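Long-range contact in putative prolyl-tRNA synthetase (Leishmania major, PDB 5XIL), which probably charges tRNA(Pro) with L-proline at the expense of ATP, releasing AMP and diphosphate: residues I433-V447 / C493-L507. Numbering follows the deposited sequence. Where two conformers were deposited one is given.
With ZN (zinc ion), chain B; ACT (acetate ion), chain C.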
ATOM      1  N   ILE A 433      35.748   1.068 -10.128  1.00 11.87           N
ATOM      2  CA  ILE A 433      36.947   1.890 -10.128  1.00 11.88           C
ATOM      3  C   ILE A 433      36.622   3.298  -9.748  1.00 13.44           C
ATOM      4  O   ILE A 433      35.683   3.893 -10.291  1.00 14.06           O
ATOM      5  CB  ILE A 433      37.575   1.905 -11.552  1.00 13.22           C
ATOM      6  CG1 ILE A 433      38.136   0.514 -11.902  1.00 13.55           C
ATOM      7  CG2 ILE A 433      38.695   2.953 -11.623  1.00 12.79           C
ATOM      8  CD1 ILE A 433      38.513   0.335 -13.384  1.00 15.74           C
ATOM      9  N   LEU A 434      37.362   3.838  -8.816  1.00 12.12           N
ATOM     10  CA  LEU A 434      37.356   5.282  -8.563  1.00 14.40           C
ATOM     11  C   LEU A 434      38.584   5.870  -9.188  1.00 14.39           C
ATOM     12  O   LEU A 434      39.701   5.441  -8.899  1.00 14.94           O
ATOM     13  CB  LEU A 434      37.406   5.535  -7.049  1.00 15.76           C
ATOM     14  CG  LEU A 434      36.136   5.604  -6.302  1.00 21.17           C
ATOM     15  CD1 LEU A 434      36.509   5.733  -4.824  1.00 26.50           C
ATOM     16  CD2 LEU A 434      35.297   6.808  -6.758  1.00 19.73           C
ATOM     17  N   ALA A 435      38.394   6.797 -10.110  1.00 15.45           N
ATOM     18  CA  ALA A 435      39.492   7.346 -10.878  1.00 15.31           C
ATOM     19  C   ALA A 435      39.352   8.877 -10.967  1.00 16.29           C
ATOM     20  O   ALA A 435      38.224   9.414 -10.870  1.00 14.15           O
ATOM     21  CB  ALA A 435      39.466   6.757 -12.290  1.00 16.87           C
ATOM     22  N   PRO A 436      40.489   9.581 -11.170  1.00 17.31           N
ATOM     23  CA  PRO A 436      40.500  11.048 -11.288  1.00 15.92           C
ATOM     24  C   PRO A 436      39.940  11.407 -12.616  1.00 15.66           C
ATOM     25  O   PRO A 436      40.236  10.734 -13.615  1.00 14.73           O
ATOM     26  CB  PRO A 436      41.982  11.423 -11.266  1.00 17.50           C
ATOM     27  CG  PRO A 436      42.680  10.218 -10.696  1.00 18.26           C
ATOM     28  CD  PRO A 436      41.855   9.020 -11.067  1.00 17.75           C
ATOM     29  N   TRP A 437      39.123  12.455 -12.661  1.00 15.33           N
ATOM     30  CA  TRP A 437      38.453  12.867 -13.924  1.00 15.44           C
ATOM     31  C   TRP A 437      38.455  14.404 -13.993  1.00 15.82           C
ATOM     32  O   TRP A 437      38.326  15.058 -12.963  1.00 14.53           O
ATOM     33  CB  TRP A 437      37.022  12.368 -13.890  1.00 15.42           C
ATOM     34  CG  TRP A 437      36.186  12.672 -15.089  1.00 17.76           C
ATOM     35  CD1 TRP A 437      36.561  12.634 -16.414  1.00 19.65           C
ATOM     36  CD2 TRP A 437      34.832  13.089 -15.084  1.00 16.95           C
ATOM     37  NE1 TRP A 437      35.495  12.966 -17.230  1.00 20.69           N
ATOM     38  CE2 TRP A 437      34.426  13.255 -16.439  1.00 18.27           C
ATOM     39  CE3 TRP A 437      33.932  13.379 -14.085  1.00 16.01           C
ATOM     40  CZ2 TRP A 437      33.148  13.627 -16.789  1.00 18.68           C
ATOM     41  CZ3 TRP A 437      32.679  13.720 -14.439  1.00 16.08           C
ATOM     42  CH2 TRP A 437      32.285  13.863 -15.776  1.00 17.59           C
ATOM     43  N   CYS A 438      38.706  14.997 -15.173  1.00 18.01           N
ATOM     44  CA  CYS A 438      38.712  16.482 -15.249  1.00 19.69           C
ATOM     45  C   CYS A 438      37.302  17.043 -15.325  1.00 22.25           C
ATOM     46  O   CYS A 438      37.076  18.244 -15.100  1.00 25.62           O
ATOM     47  CB  CYS A 438      39.528  16.977 -16.480  1.00 19.78           C
ATOM     48  SG  CYS A 438      38.829  16.464 -18.041  1.00 23.04           S
ATOM     49  N   GLY A 439      36.349  16.189 -15.660  1.00 20.71           N
ATOM     50  CA  GLY A 439      34.975  16.571 -15.764  1.00 20.86           C
ATOM     51  C   GLY A 439      34.479  16.727 -17.172  1.00 20.74           C
ATOM     52  O   GLY A 439      33.295  17.010 -17.388  1.00 18.87           O
ATOM     53  N   ALA A 440      35.350  16.554 -18.168  1.00 21.08           N
ATOM     54  CA  ALA A 440      34.913  16.692 -19.571  1.00 21.58           C
ATOM     55  C   ALA A 440      34.179  15.475 -20.070  1.00 23.87           C
ATOM     56  O   ALA A 440      34.655  14.354 -19.879  1.00 21.42           O
ATOM     57  CB  ALA A 440      36.131  16.950 -20.461  1.00 23.49           C
ATOM     58  N   MET A 441      33.036  15.666 -20.730  1.00 19.31           N
ATOM     59  CA  MET A 441      32.310  14.543 -21.336  1.00 20.53           C
ATOM     60  C   MET A 441      33.105  13.731 -22.313  1.00 20.54           C
ATOM     61  O   MET A 441      32.955  12.491 -22.411  1.00 20.24           O
ATOM     62  CB  MET A 441      31.036  15.035 -22.037  1.00 21.88           C
ATOM     63  CG  MET A 441      30.035  13.945 -22.274  1.00 21.86           C
ATOM     64  SD  MET A 441      28.556  14.603 -23.048  1.00 24.79           S
ATOM     65  CE  MET A 441      27.778  15.383 -21.643  1.00 22.20           C
ATOM     66  N   GLU A 442      33.943  14.404 -23.096  1.00 20.40           N
ATOM     67  CA  GLU A 442      34.789  13.735 -24.063  0.60 21.06           C
ATOM     68  C   GLU A 442      35.659  12.615 -23.418  1.00 20.53           C
ATOM     69  O   GLU A 442      35.882  11.548 -23.983  1.00 20.30           O
ATOM     70  CB  GLU A 442      35.712  14.794 -24.706  0.60 22.74           C
ATOM     71  CG  GLU A 442      34.946  15.980 -25.278  0.60 24.14           C
ATOM     72  CD  GLU A 442      34.932  17.196 -24.351  0.60 25.69           C
ATOM     73  OE1 GLU A 442      35.772  18.104 -24.575  0.60 31.15           O
ATOM     74  OE2 GLU A 442      34.080  17.277 -23.445  0.60 20.92           O
ATOM     75  N   CYS A 443      36.162  12.916 -22.225  1.00 20.05           N
ATOM     76  CA  CYS A 443      37.047  12.010 -21.496  1.00 21.26           C
ATOM     77  C   CYS A 443      36.279  10.796 -21.001  1.00 19.55           C
ATOM     78  O   CYS A 443      36.751   9.666 -21.133  1.00 18.99           O
ATOM     79  CB  CYS A 443      37.731  12.711 -20.351  1.00 19.58           C
ATOM     80  SG  CYS A 443      38.881  14.086 -20.858  1.00 23.75           S
ATOM     81  N   GLU A 444      35.091  11.037 -20.471  1.00 19.15           N
ATOM     82  CA  GLU A 444      34.155   9.931 -20.115  1.00 19.41           C
ATOM     83  C   GLU A 444      33.860   9.035 -21.288  1.00 19.29           C
ATOM     84  O   GLU A 444      33.842   7.783 -21.174  1.00 17.73           O
ATOM     85  CB  GLU A 444      32.866  10.540 -19.547  1.00 19.94           C
ATOM     86  CG  GLU A 444      31.780   9.593 -19.195  1.00 19.32           C
ATOM     87  CD  GLU A 444      30.640  10.322 -18.465  1.00 21.02           C
ATOM     88  OE1 GLU A 444      30.673  11.603 -18.340  1.00 20.93           O
ATOM     89  OE2 GLU A 444      29.723   9.602 -17.990  1.00 17.63           O
ATOM     90  N   ASN A 445      33.623   9.640 -22.437  1.00 20.97           N
ATOM     91  CA  ASN A 445      33.360   8.871 -23.644  1.00 20.56           C
ATOM     92  C   ASN A 445      34.582   8.008 -24.080  1.00 19.75           C
ATOM     93  O   ASN A 445      34.445   6.874 -24.524  1.00 22.87           O
ATOM     94  CB  ASN A 445      33.009   9.874 -24.762  1.00 26.51           C
ATOM     95  CG  ASN A 445      31.545  10.276 -24.749  1.00 30.30           C
ATOM     96  OD1 ASN A 445      30.691   9.530 -24.319  1.00 30.86           O
ATOM     97  ND2 ASN A 445      31.247  11.451 -25.250  1.00 32.81           N
ATOM     98  N   GLN A 446      35.768   8.614 -24.006  1.00 20.32           N
ATOM     99  CA  GLN A 446      36.986   7.933 -24.360  1.00 20.48           C
ATOM    100  C   GLN A 446      37.245   6.724 -23.412  1.00 20.05           C
ATOM    101  O   GLN A 446      37.579   5.632 -23.851  1.00 21.21           O
ATOM    102  CB  GLN A 446      38.160   8.882 -24.262  1.00 24.05           C
ATOM    103  CG  GLN A 446      39.365   8.318 -25.029  1.00 26.30           C
ATOM    104  CD  GLN A 446      40.645   9.019 -24.723  1.00 29.35           C
ATOM    105  OE1 GLN A 446      40.704  10.262 -24.709  1.00 33.08           O
ATOM    106  NE2 GLN A 446      41.700   8.244 -24.478  1.00 31.13           N
ATOM    107  N   VAL A 447      37.021   6.935 -22.119  1.00 19.90           N
ATOM    108  CA  VAL A 447      37.147   5.801 -21.170  1.00 17.97           C
ATOM    109  C   VAL A 447      36.274   4.620 -21.597  1.00 16.70           C
ATOM    110  O   VAL A 447      36.740   3.476 -21.624  1.00 16.99           O
ATOM    111  CB  VAL A 447      36.863   6.262 -19.752  1.00 16.67           C
ATOM    112  CG1 VAL A 447      36.719   5.036 -18.820  1.00 16.70           C
ATOM    113  CG2 VAL A 447      37.950   7.207 -19.283  1.00 18.29           C
ATOM    114  N   CYS A 493      43.719  13.587 -15.340  1.00 19.23           N
ATOM    115  CA  CYS A 493      42.518  12.843 -15.747  1.00 19.80           C
ATOM    116  C   CYS A 493      42.861  11.418 -16.252  1.00 20.76           C
ATOM    117  O   CYS A 493      43.865  11.200 -16.901  1.00 17.72           O
ATOM    118  CB  CYS A 493      41.773  13.691 -16.758  1.00 19.86           C
ATOM    119  SG  CYS A 493      40.339  12.961 -17.470  1.00 21.71           S
ATOM    120  N   ILE A 494      42.003  10.424 -15.948  1.00 19.05           N
ATOM    121  CA  ILE A 494      42.360   9.007 -16.157  1.00 18.57           C
ATOM    122  C   ILE A 494      42.505   8.540 -17.583  1.00 19.85           C
ATOM    123  O   ILE A 494      43.205   7.531 -17.822  1.00 18.40           O
ATOM    124  CB  ILE A 494      41.345   8.063 -15.406  1.00 18.37           C
ATOM    125  CG1 ILE A 494      41.830   6.579 -15.335  1.00 18.61           C
ATOM    126  CG2 ILE A 494      39.977   8.180 -16.103  1.00 17.25           C
ATOM    127  CD1 ILE A 494      43.228   6.423 -14.742  1.00 17.20           C
ATOM    128  N   CYS A 495      41.835   9.185 -18.542  1.00 21.07           N
ATOM    129  CA  CYS A 495      41.779   8.654 -19.875  1.00 22.72           C
ATOM    130  C   CYS A 495      43.166   8.587 -20.509  1.00 21.99           C
ATOM    131  O   CYS A 495      44.081   9.326 -20.166  1.00 20.90           O
ATOM    132  CB  CYS A 495      40.780   9.330 -20.845  1.00 27.62           C
ATOM    133  SG  CYS A 495      40.750  11.102 -20.796  1.00 36.18           S
ATOM    134  N   LYS A 496      43.266   7.622 -21.397  1.00 22.61           N
ATOM    135  CA  LYS A 496      44.527   7.247 -22.024  1.00 25.07           C
ATOM    136  C   LYS A 496      45.028   8.410 -22.850  1.00 25.38           C
ATOM    137  O   LYS A 496      44.324   8.874 -23.746  1.00 27.93           O
ATOM    138  CB  LYS A 496      44.311   6.068 -22.894  1.00 27.64           C
ATOM    139  CG  LYS A 496      45.611   5.476 -23.395  1.00 32.85           C
ATOM    140  CD  LYS A 496      45.341   4.325 -24.323  1.00 34.99           C
ATOM    141  CE  LYS A 496      44.901   4.781 -25.691  1.00 39.71           C
ATOM    142  NZ  LYS A 496      44.337   3.635 -26.459  1.00 42.46           N
ATOM    143  N   GLY A 497      46.229   8.851 -22.538  1.00 28.21           N
ATOM    144  CA  GLY A 497      46.814  10.021 -23.158  1.00 34.17           C
ATOM    145  C   GLY A 497      46.414  11.348 -22.533  1.00 38.71           C
ATOM    146  O   GLY A 497      46.977  12.363 -22.906  1.00 34.66           O
ATOM    147  N   CYS A 498      45.454  11.372 -21.591  1.00 33.83           N
ATOM    148  CA  CYS A 498      44.912  12.642 -21.078  1.00 33.68           C
ATOM    149  C   CYS A 498      45.900  13.271 -20.192  1.00 34.19           C
ATOM    150  O   CYS A 498      46.781  12.590 -19.696  1.00 33.75           O
ATOM    151  CB  CYS A 498      43.531  12.470 -20.395  1.00 33.35           C
ATOM    152  SG  CYS A 498      42.460  11.839 -21.673  1.00 36.41           S
ATOM    153  N   THR A 499      45.779  14.591 -20.045  1.00 36.40           N
ATOM    154  CA  THR A 499      46.789  15.443 -19.450  1.00 37.12           C
ATOM    155  C   THR A 499      46.279  16.467 -18.480  1.00 33.86           C
ATOM    156  O   THR A 499      47.046  16.957 -17.668  1.00 33.16           O
ATOM    157  CB  THR A 499      47.532  16.226 -20.577  1.00 41.78           C
ATOM    158  OG1 THR A 499      48.319  15.290 -21.314  1.00 45.42           O
ATOM    159  CG2 THR A 499      48.451  17.274 -20.032  1.00 43.71           C
ATOM    160  N   LYS A 500      45.021  16.875 -18.607  1.00 29.55           N
ATOM    161  CA  LYS A 500      44.491  17.879 -17.693  1.00 32.50           C
ATOM    162  C   LYS A 500      44.450  17.397 -16.280  1.00 29.94           C
ATOM    163  O   LYS A 500      44.175  16.203 -16.050  1.00 23.86           O
ATOM    164  CB  LYS A 500      43.068  18.303 -18.099  1.00 34.35           C
ATOM    165  CG  LYS A 500      43.089  19.047 -19.403  1.00 38.80           C
ATOM    166  CD  LYS A 500      41.698  19.362 -19.922  1.00 44.22           C
ATOM    167  CE  LYS A 500      41.815  20.347 -21.075  1.00 46.91           C
ATOM    168  NZ  LYS A 500      40.511  20.427 -21.773  1.00 53.05           N
ATOM    169  N   PRO A 501      44.709  18.311 -15.320  1.00 26.78           N
ATOM    170  CA  PRO A 501      44.475  17.980 -13.928  1.00 26.01           C
ATOM    171  C   PRO A 501      43.004  17.579 -13.705  1.00 26.47           C
ATOM    172  O   PRO A 501      42.070  18.174 -14.251  1.00 22.16           O
ATOM    173  CB  PRO A 501      44.813  19.282 -13.149  1.00 29.02           C
ATOM    174  CG  PRO A 501      45.427  20.184 -14.170  1.00 29.58           C
ATOM    175  CD  PRO A 501      44.995  19.740 -15.518  1.00 28.13           C
ATOM    176  N   ALA A 502      42.824  16.496 -12.953  1.00 24.07           N
ATOM    177  CA  ALA A 502      41.498  16.084 -12.523  1.00 21.62           C
ATOM    178  C   ALA A 502      40.903  17.101 -11.543  1.00 18.19           C
ATOM    179  O   ALA A 502      41.626  17.771 -10.752  1.00 16.79           O
ATOM    180  CB  ALA A 502      41.589  14.724 -11.862  1.00 21.20           C
ATOM    181  N   THR A 503      39.584  17.170 -11.534  1.00 16.50           N
ATOM    182  CA  THR A 503      38.861  17.951 -10.552  1.00 18.19           C
ATOM    183  C   THR A 503      38.041  17.158  -9.574  1.00 17.45           C
ATOM    184  O   THR A 503      37.582  17.713  -8.580  1.00 16.95           O
ATOM    185  CB  THR A 503      37.902  18.940 -11.271  1.00 20.11           C
ATOM    186  OG1 THR A 503      36.973  18.217 -12.089  1.00 20.12           O
ATOM    187  CG2 THR A 503      38.747  19.857 -12.200  1.00 22.37           C
ATOM    188  N   THR A 504      37.802  15.877  -9.850  1.00 15.71           N
ATOM    189  CA  THR A 504      37.023  15.077  -8.870  1.00 14.63           C
ATOM    190  C   THR A 504      37.458  13.625  -9.054  1.00 13.89           C
ATOM    191  O   THR A 504      38.103  13.307 -10.045  1.00 13.79           O
ATOM    192  CB  THR A 504      35.527  15.270  -9.165  1.00 16.48           C
ATOM    193  OG1 THR A 504      34.720  14.632  -8.168  1.00 17.92           O
ATOM    194  CG2 THR A 504      35.157  14.764 -10.517  1.00 17.59           C
ATOM    195  N   TRP A 505      37.039  12.736  -8.143  1.00 14.56           N
ATOM    196  CA  TRP A 505      37.078  11.296  -8.414  1.00 14.32           C
ATOM    197  C   TRP A 505      35.726  10.890  -8.891  1.00 14.44           C
ATOM    198  O   TRP A 505      34.748  11.418  -8.417  1.00 14.22           O
ATOM    199  CB  TRP A 505      37.413  10.530  -7.137  1.00 15.66           C
ATOM    200  CG  TRP A 505      38.786  10.812  -6.603  1.00 16.19           C
ATOM    201  CD1 TRP A 505      39.160  11.827  -5.785  1.00 16.90           C
ATOM    202  CD2 TRP A 505      39.961  10.034  -6.825  1.00 15.68           C
ATOM    203  NE1 TRP A 505      40.492  11.725  -5.468  1.00 16.35           N
ATOM    204  CE2 TRP A 505      41.015  10.646  -6.091  1.00 16.75           C
ATOM    205  CE3 TRP A 505      40.229   8.909  -7.571  1.00 15.27           C
ATOM    206  CZ2 TRP A 505      42.314  10.136  -6.068  1.00 17.41           C
ATOM    207  CZ3 TRP A 505      41.500   8.417  -7.588  1.00 17.43           C
ATOM    208  CH2 TRP A 505      42.554   9.036  -6.819  1.00 17.44           C
ATOM    209  N   VAL A 506      35.628   9.976  -9.824  1.00 13.65           N
ATOM    210  CA  VAL A 506      34.305   9.493 -10.258  1.00 14.14           C
ATOM    211  C   VAL A 506      34.376   7.963 -10.224  1.00 13.08           C
ATOM    212  O   VAL A 506      35.452   7.388 -10.340  1.00 10.97           O
ATOM    213  CB  VAL A 506      33.943  10.020 -11.671  1.00 16.55           C
ATOM    214  CG1 VAL A 506      34.895   9.545 -12.703  1.00 19.08           C
ATOM    215  CG2 VAL A 506      32.521   9.628 -12.145  1.00 17.10           C
ATOM    216  N   LEU A 507      33.249   7.345  -9.951  1.00 12.05           N
ATOM    217  CA  LEU A 507      33.109   5.906  -9.943  1.00 11.54           C
ATOM    218  C   LEU A 507      32.708   5.396 -11.295  1.00 12.38           C
ATOM    219  O   LEU A 507      31.646   5.808 -11.817  1.00 11.69           O
ATOM    220  CB  LEU A 507      32.072   5.564  -8.866  1.00 13.97           C
ATOM    221  CG  LEU A 507      31.773   4.114  -8.626  1.00 14.74           C
ATOM    222  CD1 LEU A 507      32.964   3.445  -7.987  1.00 15.50           C
ATOM    223  CD2 LEU A 507      30.533   4.048  -7.722  1.00 15.91           C
TER
HETATM  224 ZN    ZN B1001      39.943  14.699 -19.038  1.00 16.72          ZN
HETATM  225  C   ACT C1002      42.286  15.725 -20.696  1.00 38.56           C
HETATM  226  O   ACT C1002      41.898  15.301 -19.583  1.00 33.68           O
HETATM  227  OXT ACT C1002      43.554  15.789 -20.982  1.00 31.50           O
HETATM  228  CH3 ACT C1002      41.201  16.144 -21.659  1.00 37.33           C
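Cys438 and Cys443 share a zinc ion with Cys493, whose SG lies 2.4 Å from the metal. An acetate O, probably from the crystallisation liquor, is the fourth ligand, and the backbone N atoms of Thr499 and Lys500 hold its OXT. Cys493 SG stands anti to its own N (chi1 176°), which turns it to the metal. The same sulfur accepts a long hydrogen bond from Cys438 N (3.5 Å) and meets the edge of the Trp437 ring near CD1. The Cys495-Cys498 disulfide lies next to the zinc site, with Cys495 SG packed against Cys443 CB. Further along helix 441-455, the extended side chain of Gln446 sends NE2 to Lys496 O (2.8 Å, 162° at the hydrogen). This bond lies in both the amide and the carbonyl plane and uses a lone pair of the oxygen. NE2 also gives a hydrogen bond to Asp450 OD2.

Strands 432-437 and 504-509 pair antiparallel beside the site. Pro436 CG lies over one face of the Trp505 six-membered ring, 4.2 Å from its centroid, in a CH-pi contact. Trp505 NE1 is hydrogen-bonded to Glu486 O. Pro436 CB is pressed tightly on Ala502 CB (3.4 Å). Trp437 CB rests on Val506 CG1. Thr503 and Thr504 both face Trp437, a classic beta bulge, and Trp437 O accepts hydrogen bonds from both N atoms. The three-cysteine zinc site, completed here by acetate, sits at the end of an antiparallel strand pair in the C-terminal prolyl-tRNA synthetase domain.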